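Local coordinates for flagellar regulatory protein C (Vibrio cholerae, PDB 4QHS), which probably hydrolyses ATP as a heptameric AAA+ activator to remodel sigma-54 RNA polymerase and switch on transcription of flagellar genes in Vibrio cholerae, at residues V98-G103 / V138-S143; D79-A84 / G92-A97. All blocks are in the same frame, centred on the assembly; numbering follows the deposited sequence.

Contact 1 (V98-G103 / V138-S143)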
loop_
_atom_site.group_PDB
_atom_site.type_symbol
_atom_site.label_atom_id
_atom_site.label_comp_id
_atom_site.label_asym_id
_atom_site.label_seq_id
_atom_site.Cartn_x
_atom_site.Cartn_y
_atom_site.Cartn_z
ATOM N N VAL A 98 -30.606 0.439 0.837
ATOM C CA VAL A 98 -31.517 1.431 1.307
ATOM C C VAL A 98 -32.932 0.909 1.422
ATOM O O VAL A 98 -33.801 1.607 1.855
ATOM C CB VAL A 98 -31.449 2.660 0.397
ATOM C CG1 VAL A 98 -32.487 2.611 -0.661
ATOM C CG2 VAL A 98 -31.556 3.894 1.197
ATOM N N GLN A 99 -33.137 -0.338 1.045
ATOM C CA GLN A 99 -34.419 -0.989 1.178
ATOM C C GLN A 99 -34.212 -2.461 1.337
ATOM O O GLN A 99 -33.144 -2.951 1.124
ATOM C CB GLN A 99 -35.277 -0.735 -0.045
ATOM C CG GLN A 99 -34.706 -1.274 -1.310
ATOM C CD GLN A 99 -35.599 -1.050 -2.471
ATOM O OE1 GLN A 99 -35.715 0.050 -2.960
ATOM N NE2 GLN A 99 -36.263 -2.086 -2.907
ATOM N N ALA A 100 -35.259 -3.155 1.722
ATOM C CA ALA A 100 -35.292 -4.586 1.656
ATOM C C ALA A 100 -35.554 -4.998 0.220
ATOM O O ALA A 100 -36.102 -4.252 -0.550
ATOM C CB ALA A 100 -36.319 -5.117 2.550
ATOM N N CYS A 101 -35.119 -6.188 -0.138
ATOM C CA CYS A 101 -35.236 -6.680 -1.494
ATOM C C CYS A 101 -35.095 -8.184 -1.483
ATOM O O CYS A 101 -34.185 -8.703 -0.925
ATOM C CB CYS A 101 -34.157 -6.048 -2.358
ATOM S SG CYS A 101 -34.029 -6.561 -4.051
ATOM N N PRO A 102 -36.005 -8.889 -2.099
ATOM C CA PRO A 102 -35.927 -10.336 -2.093
ATOM C C PRO A 102 -34.956 -10.842 -3.126
ATOM O O PRO A 102 -34.752 -10.219 -4.130
ATOM C CB PRO A 102 -37.343 -10.748 -2.421
ATOM C CG PRO A 102 -37.888 -9.639 -3.140
ATOM C CD PRO A 102 -37.295 -8.423 -2.597
ATOM N N GLY A 103 -34.353 -11.977 -2.857
ATOM C CA GLY A 103 -33.450 -12.576 -3.805
ATOM C C GLY A 103 -34.107 -13.317 -4.943
ATOM O O GLY A 103 -35.298 -13.501 -4.979
ATOM N N VAL A 138 -32.490 -20.186 2.431
ATOM C CA VAL A 138 -31.703 -19.032 2.106
ATOM C C VAL A 138 -31.882 -17.931 3.116
ATOM O O VAL A 138 -32.838 -17.895 3.828
ATOM C CB VAL A 138 -31.998 -18.535 0.699
ATOM C CG1 VAL A 138 -33.414 -18.139 0.572
ATOM C CG2 VAL A 138 -31.121 -17.401 0.375
ATOM N N GLU A 139 -30.917 -17.048 3.180
ATOM C CA GLU A 139 -30.931 -15.946 4.092
ATOM C C GLU A 139 -30.575 -14.729 3.329
ATOM O O GLU A 139 -29.715 -14.773 2.515
ATOM C CB GLU A 139 -29.868 -16.129 5.127
ATOM C CG GLU A 139 -30.372 -16.503 6.432
ATOM C CD GLU A 139 -29.585 -17.616 7.023
ATOM O OE1 GLU A 139 -29.254 -18.563 6.285
ATOM O OE2 GLU A 139 -29.294 -17.547 8.231
ATOM N N ARG A 140 -31.224 -13.631 3.617
ATOM C CA ARG A 140 -30.917 -12.399 2.945
ATOM C C ARG A 140 -29.689 -11.791 3.566
ATOM O O ARG A 140 -29.412 -12.046 4.708
ATOM C CB ARG A 140 -32.083 -11.438 3.066
ATOM C CG ARG A 140 -33.204 -11.663 2.098
ATOM C CD ARG A 140 -34.343 -10.801 2.453
ATOM N NE ARG A 140 -35.506 -11.026 1.634
ATOM C CZ ARG A 140 -36.597 -10.290 1.695
ATOM N NH1 ARG A 140 -36.662 -9.304 2.535
ATOM N NH2 ARG A 140 -37.612 -10.546 0.927
ATOM N N LEU A 141 -28.973 -10.975 2.807
ATOM C CA LEU A 141 -27.826 -10.264 3.355
ATOM C C LEU A 141 -28.282 -9.376 4.509
ATOM O O LEU A 141 -29.294 -8.674 4.401
ATOM C CB LEU A 141 -27.124 -9.416 2.285
ATOM C CG LEU A 141 -26.379 -10.100 1.131
ATOM C CD1 LEU A 141 -25.678 -9.049 0.271
ATOM C CD2 LEU A 141 -25.375 -11.108 1.625
ATOM N N GLY A 142 -27.541 -9.428 5.611
ATOM C CA GLY A 142 -27.827 -8.602 6.768
ATOM C C GLY A 142 -29.050 -9.067 7.528
ATOM O O GLY A 142 -29.745 -8.262 8.142
ATOM N N SER A 143 -29.320 -10.367 7.471
ATOM C CA SER A 143 -30.429 -10.964 8.218
ATOM C C SER A 143 -30.047 -12.348 8.708
ATOM O O SER A 143 -29.197 -13.006 8.113
ATOM C CB SER A 143 -31.687 -11.052 7.350
ATOM O OG SER A 143 -32.594 -12.028 7.855
#
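R140 reaches across to P102 and C101, joining the two loop insertions that mark sigma-54 activators among AAA+ proteins: 98-103 is the returning limb of the GAFTGA-bearing L1 loop, and 138-143 runs from strand 137-139 into the loop of the hairpin with 146-148, which corresponds to L2 of this family. The arginine carries most of the buried surface. Its first torsion (chi1 -81°) sets CG anti to the carbonyl carbon, and the chain then runs extended to NE, alongside P102 and pointing the same way. One face of the guanidinium lies against the C101-P102 peptide: C101 O sits 3.7 Å above the plane of the R140 group and P102 N does likewise, both offset toward its rim. The outer nitrogen touches the proline ring, R140 NH2 being 3.4 Å from P102 CB. Obliquely to the group, A100 CB stands 4.2 Å from R140 NH1. Over the face no N-H points at C101 O; salt bridges run instead from NE to E106 and from NH1 to E90, and should hold the guanidinium against rotation. E106 OE1 also accepts a hydrogen bond from the backbone N of G103, the N-cap of helix 104-107, so one carboxylate links helix start and arginine. R140 opens a type II turn that ends at S143, with G142 at positive phi. C101 pairs through its backbone with Y89 of strand 88-89, and R144 of a second subunit packs on Q99 and C101. The Q99 amide folds over its own loop, where Q99 NE2 donates to A100 O at 3.2 Å, tilted 24° from the carbonyl plane.

Contact 2 (D79-A84 / G92-A97)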
loop_
_atom_site.group_PDB
_atom_site.type_symbol
_atom_site.label_atom_id
_atom_site.label_comp_id
_atom_site.label_asym_id
_atom_site.label_seq_id
_atom_site.Cartn_x
_atom_site.Cartn_y
_atom_site.Cartn_z
ATOM N N ASP A 79 -21.469 -3.587 -10.749
ATOM C CA ASP A 79 -21.216 -3.016 -9.425
ATOM C C ASP A 79 -21.218 -4.054 -8.302
ATOM O O ASP A 79 -21.734 -3.775 -7.227
ATOM C CB ASP A 79 -22.259 -1.935 -9.107
ATOM C CG ASP A 79 -22.356 -0.860 -10.187
ATOM O OD1 ASP A 79 -21.317 -0.419 -10.721
ATOM O OD2 ASP A 79 -23.491 -0.453 -10.505
ATOM N N ASN A 80 -20.672 -5.242 -8.569
ATOM C CA ASN A 80 -20.601 -6.347 -7.596
ATOM C C ASN A 80 -21.910 -6.770 -6.908
ATOM O O ASN A 80 -21.886 -7.261 -5.782
ATOM C CB ASN A 80 -19.590 -6.012 -6.498
ATOM C CG ASN A 80 -18.817 -7.228 -6.041
ATOM O OD1 ASN A 80 -18.412 -8.057 -6.861
ATOM N ND2 ASN A 80 -18.623 -7.356 -4.729
ATOM N N MET A 81 -23.039 -6.624 -7.592
ATOM C CA MET A 81 -24.335 -6.836 -6.955
ATOM C C MET A 81 -24.810 -8.266 -7.018
ATOM O O MET A 81 -25.919 -8.555 -6.565
ATOM C CB MET A 81 -25.384 -5.928 -7.586
ATOM C CG MET A 81 -25.198 -4.479 -7.196
ATOM S SD MET A 81 -25.614 -4.266 -5.442
ATOM C CE MET A 81 -27.386 -4.586 -5.497
ATOM N N LEU A 82 -23.975 -9.156 -7.558
ATOM C CA LEU A 82 -24.390 -10.542 -7.806
ATOM C C LEU A 82 -24.905 -11.220 -6.547
ATOM O O LEU A 82 -25.979 -11.800 -6.552
ATOM C CB LEU A 82 -23.236 -11.365 -8.377
ATOM C CG LEU A 82 -23.465 -12.885 -8.483
ATOM C CD1 LEU A 82 -24.711 -13.205 -9.330
ATOM C CD2 LEU A 82 -22.227 -13.589 -9.081
ATOM N N GLU A 83 -24.121 -11.142 -5.476
ATOM C CA GLU A 83 -24.488 -11.749 -4.204
ATOM C C GLU A 83 -25.769 -11.125 -3.647
ATOM O O GLU A 83 -26.656 -11.839 -3.162
ATOM C CB GLU A 83 -23.340 -11.614 -3.203
ATOM C CG GLU A 83 -23.644 -12.127 -1.826
ATOM C CD GLU A 83 -22.384 -12.255 -0.989
ATOM O OE1 GLU A 83 -21.351 -12.718 -1.524
ATOM O OE2 GLU A 83 -22.416 -11.894 0.199
ATOM N N ALA A 84 -25.892 -9.806 -3.741
ATOM C CA ALA A 84 -27.108 -9.153 -3.250
ATOM C C ALA A 84 -28.337 -9.569 -4.071
ATOM O O ALA A 84 -29.427 -9.778 -3.527
ATOM C CB ALA A 84 -26.954 -7.657 -3.264
ATOM N N GLY A 92 -29.762 -1.561 4.875
ATOM C CA GLY A 92 -28.518 -1.361 5.598
ATOM C C GLY A 92 -27.508 -2.504 5.521
ATOM O O GLY A 92 -26.454 -2.411 6.135
ATOM N N ALA A 93 -27.775 -3.561 4.774
ATOM C CA ALA A 93 -26.862 -4.690 4.752
ATOM C C ALA A 93 -25.497 -4.347 4.205
ATOM O O ALA A 93 -24.512 -4.877 4.621
ATOM C CB ALA A 93 -27.442 -5.830 4.000
ATOM N N PHE A 94 -25.464 -3.453 3.254
ATOM C CA PHE A 94 -24.227 -2.981 2.738
ATOM C C PHE A 94 -24.479 -1.541 2.438
ATOM O O PHE A 94 -25.580 -1.082 2.559
ATOM C CB PHE A 94 -23.845 -3.742 1.485
ATOM C CG PHE A 94 -24.951 -3.905 0.517
ATOM C CD1 PHE A 94 -25.778 -4.991 0.573
ATOM C CD2 PHE A 94 -25.157 -2.993 -0.452
ATOM C CE1 PHE A 94 -26.781 -5.142 -0.318
ATOM C CE2 PHE A 94 -26.142 -3.160 -1.333
ATOM C CZ PHE A 94 -26.960 -4.237 -1.266
ATOM N N THR A 95 -23.461 -0.816 2.044
ATOM C CA THR A 95 -23.655 0.586 1.854
ATOM C C THR A 95 -24.445 0.786 0.603
ATOM O O THR A 95 -24.065 0.338 -0.449
ATOM C CB THR A 95 -22.330 1.351 1.833
ATOM O OG1 THR A 95 -21.280 0.479 1.438
ATOM C CG2 THR A 95 -22.009 1.855 3.214
ATOM N N GLY A 96 -25.572 1.452 0.734
ATOM C CA GLY A 96 -26.463 1.639 -0.378
ATOM C C GLY A 96 -27.582 0.639 -0.366
ATOM O O GLY A 96 -28.389 0.618 -1.263
ATOM N N ALA A 97 -27.621 -0.196 0.656
ATOM C CA ALA A 97 -28.760 -1.049 0.904
ATOM C C ALA A 97 -29.772 -0.202 1.618
ATOM O O ALA A 97 -29.793 -0.130 2.816
ATOM C CB ALA A 97 -28.381 -2.204 1.746
#
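F94 meets A84 and M81 with the far end of its ring. A84, in helix 82-87, points its methyl at the ring obliquely, with A84 CB 3.9 Å from F94 CE1 and almost as close to CZ. M81, three residues earlier in the chain, curls its side chain so that M81 CE comes 4.3 Å from F94 CZ. Its sulfur makes a Met-aromatic contact, M81 SD lying 5.1 Å from the F94 ring centroid and 49° off the normal, an oblique approach. The ring belongs to the GAFTGA motif, residues 92-97, the L1 signature that in relatives engages sigma-54; in this nucleotide-free structure the phenylalanine packs on its own domain. A chi1 of 46° puts F94 CG between the backbone N and the carbonyl carbon, with the ring reaching toward helix 82-87. A97 CB covers one face, 3.7 Å above the centre of the F94 ring, and Y89 adds an edge-to-face partner. A type II turn from F94 to A97, with G96 at positive phi, brings that methyl there; A97 N donates to F94 O at 2.9 Å. On the 79-84 side, M81 O and L82 O are both hydrogen-bonded to T85 OG1, and D79 N to OD1 of N124 of a second subunit.

Along the chain the segments of contact 2 come first, and 98-103 follows directly on 92-97, so one L1 excursion between strands 88-89 and 101-102 supplies a segment to each. The centres of the two contacts are about 9 Å apart, and both lie toward one end of the chain, about 25 and 24 Å from its centre. L141 of contact 1 bridges them: L141 CD1 packs 3.8 Å from A84 CA, and L141 O 3.4 Å from A93 CB, while its backbone bonds to G88 and E90. Helix 82-87, the GAFTGA loop and the hairpin 137-139/146-148 therefore form one connected patch, consistent with L1 and L2 moving in concert during the ATPase cycle, as in related activators.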